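Local structure of lysyl-trna-dependent l-ysyl-phosphatidylgycerol synthase (Bacillus licheniformis, 4V36) at residues Glu9-Glu20 with Gly35-Tyr44; Met237-Phe245 with Phe292-Tyr302. The protein transfers lysine from lysyl-tRNA to phosphatidylglycerol, a lipid modification linked to bacterial resistance. All blocks are in the same frame, centred on the assembly; numbering follows the deposited sequence.

From the N terminus, the chain first runs as an extended loop and then enters helix 16-25. Interaction 1 closes a loop of 14 residues that includes the rest of this helix, as residues 35-44 lead into strand 41-44 and come back against residues 9-20. Interaction 2 opens much later, so the two contacts lie in series and neither nest nor cross. It closes a loop of 46 residues between helix 236-251 and the segment that carries helix 296-300. Interaction 1 ties the N-terminal arm to an outermost strand of the mixed sheet. Interaction 2 lies on the opposite side of the chain's centre, with about 32 Å between the two centres.

Interaction 1: Glu9-Glu20 with Gly35-Tyr44; sequences EIGEEPDPEKLE and GFLGDKRFFY
The R41 side chain starts with CG beside its own backbone N (chi1 -62°) and bends at chi3 (62°). This turn lays the guanidinium along residues 10-13. R41 NE donates to I10 O at 3.1 Å, the oxygen lying somewhat out of the guanidinium plane. NH2 gives a weak bond to G11 O, which lies at the guanidinium edge. R41 NH1 pairs with E13 OE1 in a salt bridge whose hydrogen bond is weak.

Next to it, E12 and F42 form a single antiparallel bridge, a hydrogen-bonded pair. F42 N donates to E12 O at 2.9 Å. The return bond, E12 N to F42 O, is modelled very short, and its length is doubtful. The loop thereby adds one bridge to strand 41-44, an outermost strand of a mixed sheet consistent with the GNAT-like fold of the acetyltransferase clan. The opposite edge of this strand pairs with strand 50-57.

K18 is fully extended from CG to NZ and passes over one face of the Y44 ring. K18 CE sits 3.8 Å from the centroid of the Y44 ring, and NZ makes an off-centre cation-pi contact. K18 NZ forms a salt bridge with E12 OE1 at 3.1 Å, on the syn side. That oxygen also meets the Y44 ring edge. Y44 OH is linked by a water to D15 O.

L19 CD2 stands over the centre of the F36 ring, 3.9 Å from its centroid, and also touches F42 CZ at 3.6 Å. P14 packs its CB against K40 O at 3.4 Å. D15 N-caps helix 16-25 through a weak bond from K18 N.

Interaction 2: Met237-Phe245 with Phe292-Tyr302; sequences MDALFIYLF and FSGLRSFKEKY
D238 OD1 is gripped by two donors. K301 NZ forms a salt bridge with D238 OD1 at 3.0 Å, on the syn side. Y302 OH donates to D238 OD1 at 3.0 Å, on the anti side. Both lie somewhat out of the carboxylate plane, on the same face. K301 NZ also donates to F298 O at 2.6 Å, in the carbonyl plane and on a lone pair. The ammonium thus joins D238 to the backbone of helix 296-300.

F298 has CG anti to its N (chi1 177°), which sends the ring toward helix 236-251. F241 points its CZ edge at the centre of the F292 face, with the planes at 88°, a T-shaped pair. F241 CE2 meets F298 CE2 at the edge of that ring, 3.7 Å away. F245 makes an offset edge-to-face pair with Y302, F245 CE2 lying 3.7 Å from Y302 CD1. M237 SD makes an oblique Met-aromatic contact with F298.

The side chain of F292 comes to about 5 Å from the bound lysine amide and touches pocket residue M226 of strand 220-228. D238 touches I139 of helix 134-145, L240 rests on strand 206-213, and F241 and Y302 both meet M258 of strand 255-261.

Interaction 1: Glu9-Glu20 with Gly35-Tyr44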
loop_
_atom_site.group_PDB
_atom_site.type_symbol
_atom_site.label_atom_id
_atom_site.label_comp_id
_atom_site.label_asym_id
_atom_site.label_seq_id
_atom_site.Cartn_x
_atom_site.Cartn_y
_atom_site.Cartn_z
ATOM N N GLU A 9 -27.145 -5.169 -5.760
ATOM C CA GLU A 9 -25.769 -5.219 -6.237
ATOM C C GLU A 9 -24.905 -6.109 -5.345
ATOM O O GLU A 9 -25.140 -6.214 -4.140
ATOM C CB GLU A 9 -25.176 -3.810 -6.316
ATOM C CG GLU A 9 -23.887 -3.723 -7.118
ATOM C CD GLU A 9 -24.049 -4.241 -8.536
ATOM O OE1 GLU A 9 -25.063 -3.905 -9.183
ATOM O OE2 GLU A 9 -23.165 -4.993 -9.000
ATOM N N ILE A 10 -23.908 -6.745 -5.951
ATOM C CA ILE A 10 -23.029 -7.677 -5.252
ATOM C C ILE A 10 -22.180 -6.979 -4.186
ATOM O O ILE A 10 -21.749 -5.840 -4.367
ATOM C CB ILE A 10 -22.108 -8.414 -6.259
ATOM C CG1 ILE A 10 -21.255 -9.476 -5.558
ATOM C CG2 ILE A 10 -21.237 -7.425 -7.024
ATOM C CD1 ILE A 10 -20.364 -10.257 -6.500
ATOM N N GLY A 11 -21.966 -7.662 -3.064
ATOM C CA GLY A 11 -21.109 -7.152 -2.011
ATOM C C GLY A 11 -21.839 -6.330 -0.969
ATOM O O GLY A 11 -23.032 -6.056 -1.102
ATOM N N GLU A 12 -21.114 -5.934 0.074
ATOM C CA GLU A 12 -21.676 -5.126 1.148
ATOM C C GLU A 12 -21.116 -3.709 1.136
ATOM O O GLU A 12 -20.027 -3.465 0.618
ATOM C CB GLU A 12 -21.399 -5.768 2.510
ATOM C CG GLU A 12 -21.926 -7.181 2.671
ATOM C CD GLU A 12 -21.602 -7.763 4.034
ATOM O OE1 GLU A 12 -21.060 -7.021 4.883
ATOM O OE2 GLU A 12 -21.886 -8.959 4.258
ATOM N N GLU A 13 -21.872 -2.782 1.715
ATOM C CA GLU A 13 -21.410 -1.415 1.910
ATOM C C GLU A 13 -20.267 -1.416 2.921
ATOM O O GLU A 13 -20.321 -2.144 3.914
ATOM C CB GLU A 13 -22.562 -0.525 2.392
ATOM C CG GLU A 13 -22.340 0.973 2.233
ATOM C CD GLU A 13 -22.556 1.453 0.808
ATOM O OE1 GLU A 13 -22.957 0.634 -0.046
ATOM O OE2 GLU A 13 -22.330 2.653 0.545
ATOM N N PRO A 14 -19.218 -0.617 2.667
ATOM C CA PRO A 14 -18.078 -0.544 3.589
ATOM C C PRO A 14 -18.476 -0.082 4.989
ATOM O O PRO A 14 -18.959 1.038 5.157
ATOM C CB PRO A 14 -17.147 0.475 2.921
ATOM C CG PRO A 14 -18.006 1.216 1.943
ATOM C CD PRO A 14 -19.010 0.218 1.473
ATOM N N ASP A 15 -18.274 -0.948 5.978
ATOM C CA ASP A 15 -18.595 -0.631 7.366
ATOM C C ASP A 15 -17.353 -0.733 8.248
ATOM O O ASP A 15 -16.847 -1.830 8.488
ATOM C CB ASP A 15 -19.693 -1.560 7.887
ATOM C CG ASP A 15 -20.070 -1.265 9.326
ATOM O OD1 ASP A 15 -19.949 -0.096 9.749
ATOM O OD2 ASP A 15 -20.489 -2.203 10.036
ATOM N N PRO A 16 -16.860 0.419 8.732
ATOM C CA PRO A 16 -15.641 0.526 9.544
ATOM C C PRO A 16 -15.670 -0.324 10.812
ATOM O O PRO A 16 -14.666 -0.951 11.144
ATOM C CB PRO A 16 -15.590 2.015 9.898
ATOM C CG PRO A 16 -16.345 2.685 8.809
ATOM C CD PRO A 16 -17.452 1.740 8.456
ATOM N N GLU A 17 -16.803 -0.338 11.509
ATOM C CA GLU A 17 -16.919 -1.081 12.760
ATOM C C GLU A 17 -16.801 -2.585 12.539
ATOM O O GLU A 17 -16.088 -3.275 13.269
ATOM C CB GLU A 17 -18.244 -0.762 13.454
ATOM C CG GLU A 17 -18.447 -1.511 14.763
ATOM C CD GLU A 17 -19.785 -1.212 15.408
ATOM O OE1 GLU A 17 -20.551 -0.404 14.842
ATOM O OE2 GLU A 17 -20.071 -1.784 16.480
ATOM N N LYS A 18 -17.506 -3.089 11.532
ATOM C CA LYS A 18 -17.473 -4.513 11.216
ATOM C C LYS A 18 -16.096 -4.922 10.706
ATOM O O LYS A 18 -15.602 -6.004 11.024
ATOM C CB LYS A 18 -18.547 -4.859 10.183
ATOM C CG LYS A 18 -18.683 -6.346 9.900
ATOM C CD LYS A 18 -19.795 -6.621 8.900
ATOM C CE LYS A 18 -19.933 -8.110 8.623
ATOM N NZ LYS A 18 -21.023 -8.398 7.650
ATOM N N LEU A 19 -15.479 -4.046 9.920
ATOM C CA LEU A 19 -14.153 -4.308 9.371
ATOM C C LEU A 19 -13.093 -4.355 10.467
ATOM O O LEU A 19 -12.231 -5.234 10.470
ATOM C CB LEU A 19 -13.782 -3.247 8.333
ATOM C CG LEU A 19 -12.371 -3.360 7.753
ATOM C CD1 LEU A 19 -12.186 -4.692 7.052
ATOM C CD2 LEU A 19 -12.080 -2.209 6.805
ATOM N N GLU A 20 -13.162 -3.402 11.392
ATOM C CA GLU A 20 -12.206 -3.327 12.492
ATOM C C GLU A 20 -12.280 -4.570 13.368
ATOM O O GLU A 20 -11.256 -5.114 13.781
ATOM C CB GLU A 20 -12.454 -2.075 13.337
ATOM C CG GLU A 20 -11.515 -1.940 14.525
ATOM C CD GLU A 20 -10.056 -1.902 14.111
ATOM O OE1 GLU A 20 -9.708 -1.088 13.229
ATOM O OE2 GLU A 20 -9.258 -2.689 14.664
ATOM N N GLY A 35 -9.210 -0.626 3.581
ATOM C CA GLY A 35 -10.656 -0.737 3.609
ATOM C C GLY A 35 -11.315 0.363 4.423
ATOM O O GLY A 35 -12.524 0.571 4.334
ATOM N N PHE A 36 -10.518 1.074 5.215
ATOM C CA PHE A 36 -11.040 2.155 6.044
ATOM C C PHE A 36 -11.174 3.456 5.258
ATOM O O PHE A 36 -11.590 4.479 5.803
ATOM C CB PHE A 36 -10.147 2.374 7.267
ATOM C CG PHE A 36 -10.173 1.236 8.248
ATOM C CD1 PHE A 36 -11.298 0.998 9.021
ATOM C CD2 PHE A 36 -9.072 0.411 8.403
ATOM C CE1 PHE A 36 -11.327 -0.048 9.925
ATOM C CE2 PHE A 36 -9.094 -0.635 9.307
ATOM C CZ PHE A 36 -10.223 -0.864 10.069
ATOM N N LEU A 37 -10.819 3.413 3.977
ATOM C CA LEU A 37 -10.970 4.571 3.102
ATOM C C LEU A 37 -12.422 4.728 2.670
ATOM O O LEU A 37 -12.847 5.810 2.269
ATOM C CB LEU A 37 -10.064 4.447 1.876
ATOM C CG LEU A 37 -8.557 4.560 2.117
ATOM C CD1 LEU A 37 -7.786 4.331 0.823
ATOM C CD2 LEU A 37 -8.211 5.915 2.716
ATOM N N GLY A 38 -13.176 3.636 2.752
ATOM C CA GLY A 38 -14.588 3.645 2.415
ATOM C C GLY A 38 -14.866 3.761 0.929
ATOM O O GLY A 38 -15.957 4.163 0.525
ATOM N N ASP A 39 -13.880 3.405 0.111
ATOM C CA ASP A 39 -14.023 3.503 -1.337
ATOM C C ASP A 39 -14.029 2.126 -1.994
ATOM O O ASP A 39 -13.895 2.006 -3.212
ATOM C CB ASP A 39 -12.905 4.364 -1.928
ATOM C CG ASP A 39 -11.527 3.769 -1.704
ATOM O OD1 ASP A 39 -11.377 2.942 -0.780
ATOM O OD2 ASP A 39 -10.593 4.133 -2.449
ATOM N N LYS A 40 -14.181 1.090 -1.177
ATOM C CA LYS A 40 -14.251 -0.279 -1.673
ATOM C C LYS A 40 -15.397 -1.035 -1.012
ATOM O O LYS A 40 -15.659 -0.861 0.177
ATOM C CB LYS A 40 -12.930 -1.010 -1.428
ATOM C CG LYS A 40 -11.785 -0.536 -2.306
ATOM C CD LYS A 40 -10.468 -1.149 -1.869
ATOM C CE LYS A 40 -10.054 -0.638 -0.500
ATOM N NZ LYS A 40 -9.869 0.840 -0.501
ATOM N N ARG A 41 -16.082 -1.869 -1.790
ATOM C CA ARG A 41 -17.151 -2.701 -1.252
ATOM C C ARG A 41 -16.570 -3.960 -0.621
ATOM O O ARG A 41 -15.477 -4.397 -0.979
ATOM C CB ARG A 41 -18.158 -3.067 -2.345
ATOM C CG ARG A 41 -18.874 -1.870 -2.951
ATOM C CD ARG A 41 -19.987 -2.305 -3.891
ATOM N NE ARG A 41 -21.019 -3.075 -3.199
ATOM C CZ ARG A 41 -22.064 -2.537 -2.579
ATOM N NH1 ARG A 41 -22.222 -1.221 -2.558
ATOM N NH2 ARG A 41 -22.953 -3.316 -1.976
ATOM N N PHE A 42 -17.303 -4.537 0.324
ATOM C CA PHE A 42 -16.825 -5.713 1.041
ATOM C C PHE A 42 -17.656 -6.949 0.717
ATOM O O PHE A 42 -18.865 -6.861 0.505
ATOM C CB PHE A 42 -16.837 -5.462 2.551
ATOM C CG PHE A 42 -15.886 -4.387 2.995
ATOM C CD1 PHE A 42 -14.767 -4.075 2.240
ATOM C CD2 PHE A 42 -16.110 -3.690 4.171
ATOM C CE1 PHE A 42 -13.893 -3.087 2.648
ATOM C CE2 PHE A 42 -15.239 -2.702 4.583
ATOM C CZ PHE A 42 -14.129 -2.399 3.820
ATOM N N PHE A 43 -16.995 -8.102 0.678
ATOM C CA PHE A 43 -17.681 -9.372 0.481
ATOM C C PHE A 43 -17.222 -10.383 1.524
ATOM O O PHE A 43 -16.155 -10.982 1.394
ATOM C CB PHE A 43 -17.434 -9.915 -0.929
ATOM C CG PHE A 43 -18.212 -11.163 -1.243
ATOM C CD1 PHE A 43 -19.489 -11.082 -1.774
ATOM C CD2 PHE A 43 -17.669 -12.417 -1.009
ATOM C CE1 PHE A 43 -20.209 -12.228 -2.063
ATOM C CE2 PHE A 43 -18.384 -13.565 -1.296
ATOM C CZ PHE A 43 -19.656 -13.470 -1.824
ATOM N N TYR A 44 -18.030 -10.563 2.563
ATOM C CA TYR A 44 -17.720 -11.536 3.603
ATOM C C TYR A 44 -18.214 -12.918 3.204
ATOM O O TYR A 44 -19.292 -13.058 2.627
ATOM C CB TYR A 44 -18.342 -11.118 4.937
ATOM C CG TYR A 44 -17.714 -9.885 5.546
ATOM C CD1 TYR A 44 -16.623 -9.988 6.399
ATOM C CD2 TYR A 44 -18.211 -8.619 5.270
ATOM C CE1 TYR A 44 -16.044 -8.864 6.959
ATOM C CE2 TYR A 44 -17.639 -7.489 5.825
ATOM C CZ TYR A 44 -16.555 -7.617 6.667
ATOM O OH TYR A 44 -15.983 -6.497 7.223
HETATM O O HOH W 1 -17.752 -4.437 6.932
#

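Interaction 2: Met237-Phe245 with Phe292-Tyr302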
loop_
_atom_site.group_PDB
_atom_site.type_symbol
_atom_site.label_atom_id
_atom_site.label_comp_id
_atom_site.label_asym_id
_atom_site.label_seq_id
_atom_site.Cartn_x
_atom_site.Cartn_y
_atom_site.Cartn_z
ATOM N N MET A 237 12.949 12.244 2.553
ATOM C CA MET A 237 12.376 10.903 2.507
ATOM C C MET A 237 13.332 9.863 3.080
ATOM O O MET A 237 12.910 8.936 3.770
ATOM C CB MET A 237 11.992 10.531 1.074
ATOM C CG MET A 237 10.788 11.290 0.541
ATOM S SD MET A 237 10.218 10.641 -1.041
ATOM C CE MET A 237 11.667 10.910 -2.057
ATOM N N ASP A 238 14.620 10.022 2.789
ATOM C CA ASP A 238 15.639 9.133 3.330
ATOM C C ASP A 238 15.714 9.260 4.846
ATOM O O ASP A 238 15.832 8.262 5.554
ATOM C CB ASP A 238 17.005 9.432 2.711
ATOM C CG ASP A 238 17.126 8.916 1.291
ATOM O OD1 ASP A 238 16.557 7.843 0.999
ATOM O OD2 ASP A 238 17.790 9.582 0.469
ATOM N N ALA A 239 15.635 10.495 5.335
ATOM C CA ALA A 239 15.689 10.764 6.766
ATOM C C ALA A 239 14.523 10.116 7.504
ATOM O O ALA A 239 14.702 9.529 8.570
ATOM C CB ALA A 239 15.703 12.263 7.020
ATOM N N LEU A 240 13.329 10.222 6.927
ATOM C CA LEU A 240 12.126 9.687 7.553
ATOM C C LEU A 240 12.185 8.170 7.701
ATOM O O LEU A 240 11.804 7.632 8.739
ATOM C CB LEU A 240 10.883 10.085 6.755
ATOM C CG LEU A 240 10.524 11.573 6.760
ATOM C CD1 LEU A 240 9.239 11.816 5.989
ATOM C CD2 LEU A 240 10.410 12.099 8.183
ATOM N N PHE A 241 12.663 7.485 6.667
ATOM C CA PHE A 241 12.785 6.032 6.720
ATOM C C PHE A 241 13.825 5.607 7.753
ATOM O O PHE A 241 13.675 4.574 8.403
ATOM C CB PHE A 241 13.141 5.460 5.347
ATOM C CG PHE A 241 11.962 5.307 4.430
ATOM C CD1 PHE A 241 10.919 4.458 4.760
ATOM C CD2 PHE A 241 11.899 6.002 3.234
ATOM C CE1 PHE A 241 9.832 4.312 3.920
ATOM C CE2 PHE A 241 10.815 5.860 2.390
ATOM C CZ PHE A 241 9.779 5.014 2.732
ATOM N N ILE A 242 14.874 6.408 7.901
ATOM C CA ILE A 242 15.897 6.144 8.907
ATOM C C ILE A 242 15.306 6.275 10.309
ATOM O O ILE A 242 15.509 5.409 11.162
ATOM C CB ILE A 242 17.101 7.094 8.759
ATOM C CG1 ILE A 242 17.855 6.799 7.461
ATOM C CG2 ILE A 242 18.044 6.954 9.943
ATOM C CD1 ILE A 242 18.963 7.787 7.163
ATOM N N TYR A 243 14.567 7.356 10.538
ATOM C CA TYR A 243 13.884 7.559 11.812
ATOM C C TYR A 243 12.831 6.480 12.049
ATOM O O TYR A 243 12.660 6.007 13.173
ATOM C CB TYR A 243 13.234 8.942 11.868
ATOM C CG TYR A 243 14.204 10.078 12.101
ATOM C CD1 TYR A 243 14.956 10.146 13.267
ATOM C CD2 TYR A 243 14.353 11.094 11.167
ATOM C CE1 TYR A 243 15.840 11.184 13.489
ATOM C CE2 TYR A 243 15.235 12.138 11.379
ATOM C CZ TYR A 243 15.974 12.178 12.542
ATOM O OH TYR A 243 16.852 13.216 12.756
ATOM N N LEU A 244 12.127 6.097 10.988
ATOM C CA LEU A 244 11.111 5.052 11.074
ATOM C C LEU A 244 11.719 3.706 11.451
ATOM O O LEU A 244 11.189 2.997 12.306
ATOM C CB LEU A 244 10.355 4.923 9.752
ATOM C CG LEU A 244 9.184 5.879 9.527
ATOM C CD1 LEU A 244 8.604 5.698 8.134
ATOM C CD2 LEU A 244 8.117 5.662 10.585
ATOM N N PHE A 245 12.829 3.361 10.807
ATOM C CA PHE A 245 13.494 2.086 11.064
ATOM C C PHE A 245 14.069 2.043 12.477
ATOM O O PHE A 245 14.101 0.988 13.111
ATOM C CB PHE A 245 14.601 1.832 10.038
ATOM C CG PHE A 245 14.100 1.648 8.631
ATOM C CD1 PHE A 245 12.751 1.461 8.375
ATOM C CD2 PHE A 245 14.982 1.660 7.562
ATOM C CE1 PHE A 245 12.292 1.295 7.082
ATOM C CE2 PHE A 245 14.529 1.493 6.268
ATOM C CZ PHE A 245 13.182 1.308 6.028
ATOM N N PHE A 292 5.942 6.674 -2.672
ATOM C CA PHE A 292 7.157 7.388 -2.276
ATOM C C PHE A 292 8.041 7.727 -3.472
ATOM O O PHE A 292 8.113 8.882 -3.891
ATOM C CB PHE A 292 7.945 6.574 -1.247
ATOM C CG PHE A 292 7.080 5.919 -0.211
ATOM C CD1 PHE A 292 6.312 6.684 0.651
ATOM C CD2 PHE A 292 7.030 4.540 -0.102
ATOM C CE1 PHE A 292 5.510 6.085 1.602
ATOM C CE2 PHE A 292 6.231 3.937 0.850
ATOM C CZ PHE A 292 5.470 4.711 1.701
ATOM N N SER A 293 8.713 6.720 -4.018
ATOM C CA SER A 293 9.571 6.926 -5.177
ATOM C C SER A 293 9.325 5.863 -6.241
ATOM O O SER A 293 9.189 4.679 -5.931
ATOM C CB SER A 293 11.044 6.923 -4.763
ATOM O OG SER A 293 11.884 7.212 -5.867
ATOM N N GLY A 294 9.264 6.294 -7.496
ATOM C CA GLY A 294 9.078 5.382 -8.610
ATOM C C GLY A 294 10.381 4.717 -9.007
ATOM O O GLY A 294 10.422 3.911 -9.936
ATOM N N LEU A 295 11.450 5.061 -8.297
ATOM C CA LEU A 295 12.763 4.488 -8.556
ATOM C C LEU A 295 13.024 3.283 -7.661
ATOM O O LEU A 295 12.989 3.389 -6.434
ATOM C CB LEU A 295 13.856 5.540 -8.354
ATOM C CG LEU A 295 13.776 6.781 -9.246
ATOM C CD1 LEU A 295 14.911 7.742 -8.928
ATOM C CD2 LEU A 295 13.796 6.386 -10.715
ATOM N N ARG A 296 13.281 2.139 -8.285
ATOM C CA ARG A 296 13.617 0.918 -7.564
ATOM C C ARG A 296 14.903 1.102 -6.764
ATOM O O ARG A 296 15.056 0.544 -5.678
ATOM C CB ARG A 296 13.759 -0.251 -8.542
ATOM C CG ARG A 296 14.184 -1.570 -7.913
ATOM C CD ARG A 296 14.369 -2.638 -8.984
ATOM N NE ARG A 296 14.854 -3.901 -8.434
ATOM C CZ ARG A 296 14.067 -4.904 -8.060
ATOM N NH1 ARG A 296 12.750 -4.795 -8.176
ATOM N NH2 ARG A 296 14.596 -6.017 -7.570
ATOM N N SER A 297 15.816 1.902 -7.307
ATOM C CA SER A 297 17.109 2.153 -6.679
ATOM C C SER A 297 16.973 2.859 -5.334
ATOM O O SER A 297 17.816 2.691 -4.453
ATOM C CB SER A 297 17.997 2.982 -7.609
ATOM O OG SER A 297 17.419 4.250 -7.867
ATOM N N PHE A 298 15.916 3.650 -5.181
ATOM C CA PHE A 298 15.667 4.359 -3.933
ATOM C C PHE A 298 15.460 3.380 -2.784
ATOM O O PHE A 298 15.982 3.574 -1.687
ATOM C CB PHE A 298 14.451 5.279 -4.065
ATOM C CG PHE A 298 14.092 6.000 -2.793
ATOM C CD1 PHE A 298 14.730 7.179 -2.447
ATOM C CD2 PHE A 298 13.117 5.499 -1.945
ATOM C CE1 PHE A 298 14.403 7.843 -1.280
ATOM C CE2 PHE A 298 12.787 6.159 -0.778
ATOM C CZ PHE A 298 13.432 7.332 -0.445
ATOM N N LYS A 299 14.692 2.328 -3.043
ATOM C CA LYS A 299 14.410 1.317 -2.032
ATOM C C LYS A 299 15.526 0.280 -1.953
ATOM O O LYS A 299 15.771 -0.302 -0.896
ATOM C CB LYS A 299 13.078 0.625 -2.328
ATOM C CG LYS A 299 11.899 1.571 -2.468
ATOM C CD LYS A 299 10.602 0.803 -2.662
ATOM C CE LYS A 299 9.423 1.741 -2.847
ATOM N NZ LYS A 299 9.291 2.687 -1.710
ATOM N N GLU A 300 16.200 0.062 -3.076
ATOM C CA GLU A 300 17.211 -0.985 -3.181
ATOM C C GLU A 300 18.426 -0.702 -2.300
ATOM O O GLU A 300 19.079 -1.628 -1.820
ATOM C CB GLU A 300 17.644 -1.155 -4.640
ATOM C CG GLU A 300 18.046 -2.574 -5.019
ATOM C CD GLU A 300 19.428 -2.951 -4.523
ATOM O OE1 GLU A 300 20.279 -2.047 -4.380
ATOM O OE2 GLU A 300 19.664 -4.153 -4.273
ATOM N N LYS A 301 18.719 0.575 -2.077
ATOM C CA LYS A 301 19.897 0.959 -1.302
ATOM C C LYS A 301 19.733 0.648 0.185
ATOM O O LYS A 301 20.676 0.789 0.964
ATOM C CB LYS A 301 20.207 2.445 -1.496
ATOM C CG LYS A 301 19.191 3.390 -0.881
ATOM C CD LYS A 301 19.607 4.839 -1.094
ATOM C CE LYS A 301 18.653 5.801 -0.406
ATOM N NZ LYS A 301 17.270 5.701 -0.946
ATOM N N TYR A 302 18.535 0.227 0.574
ATOM C CA TYR A 302 18.287 -0.217 1.939
ATOM C C TYR A 302 18.471 -1.728 2.044
ATOM O O TYR A 302 18.197 -2.324 3.085
ATOM C CB TYR A 302 16.884 0.186 2.395
ATOM C CG TYR A 302 16.712 1.675 2.591
ATOM C CD1 TYR A 302 17.101 2.286 3.775
ATOM C CD2 TYR A 302 16.160 2.469 1.594
ATOM C CE1 TYR A 302 16.949 3.648 3.960
ATOM C CE2 TYR A 302 16.002 3.831 1.771
ATOM C CZ TYR A 302 16.399 4.416 2.955
ATOM O OH TYR A 302 16.247 5.772 3.138
#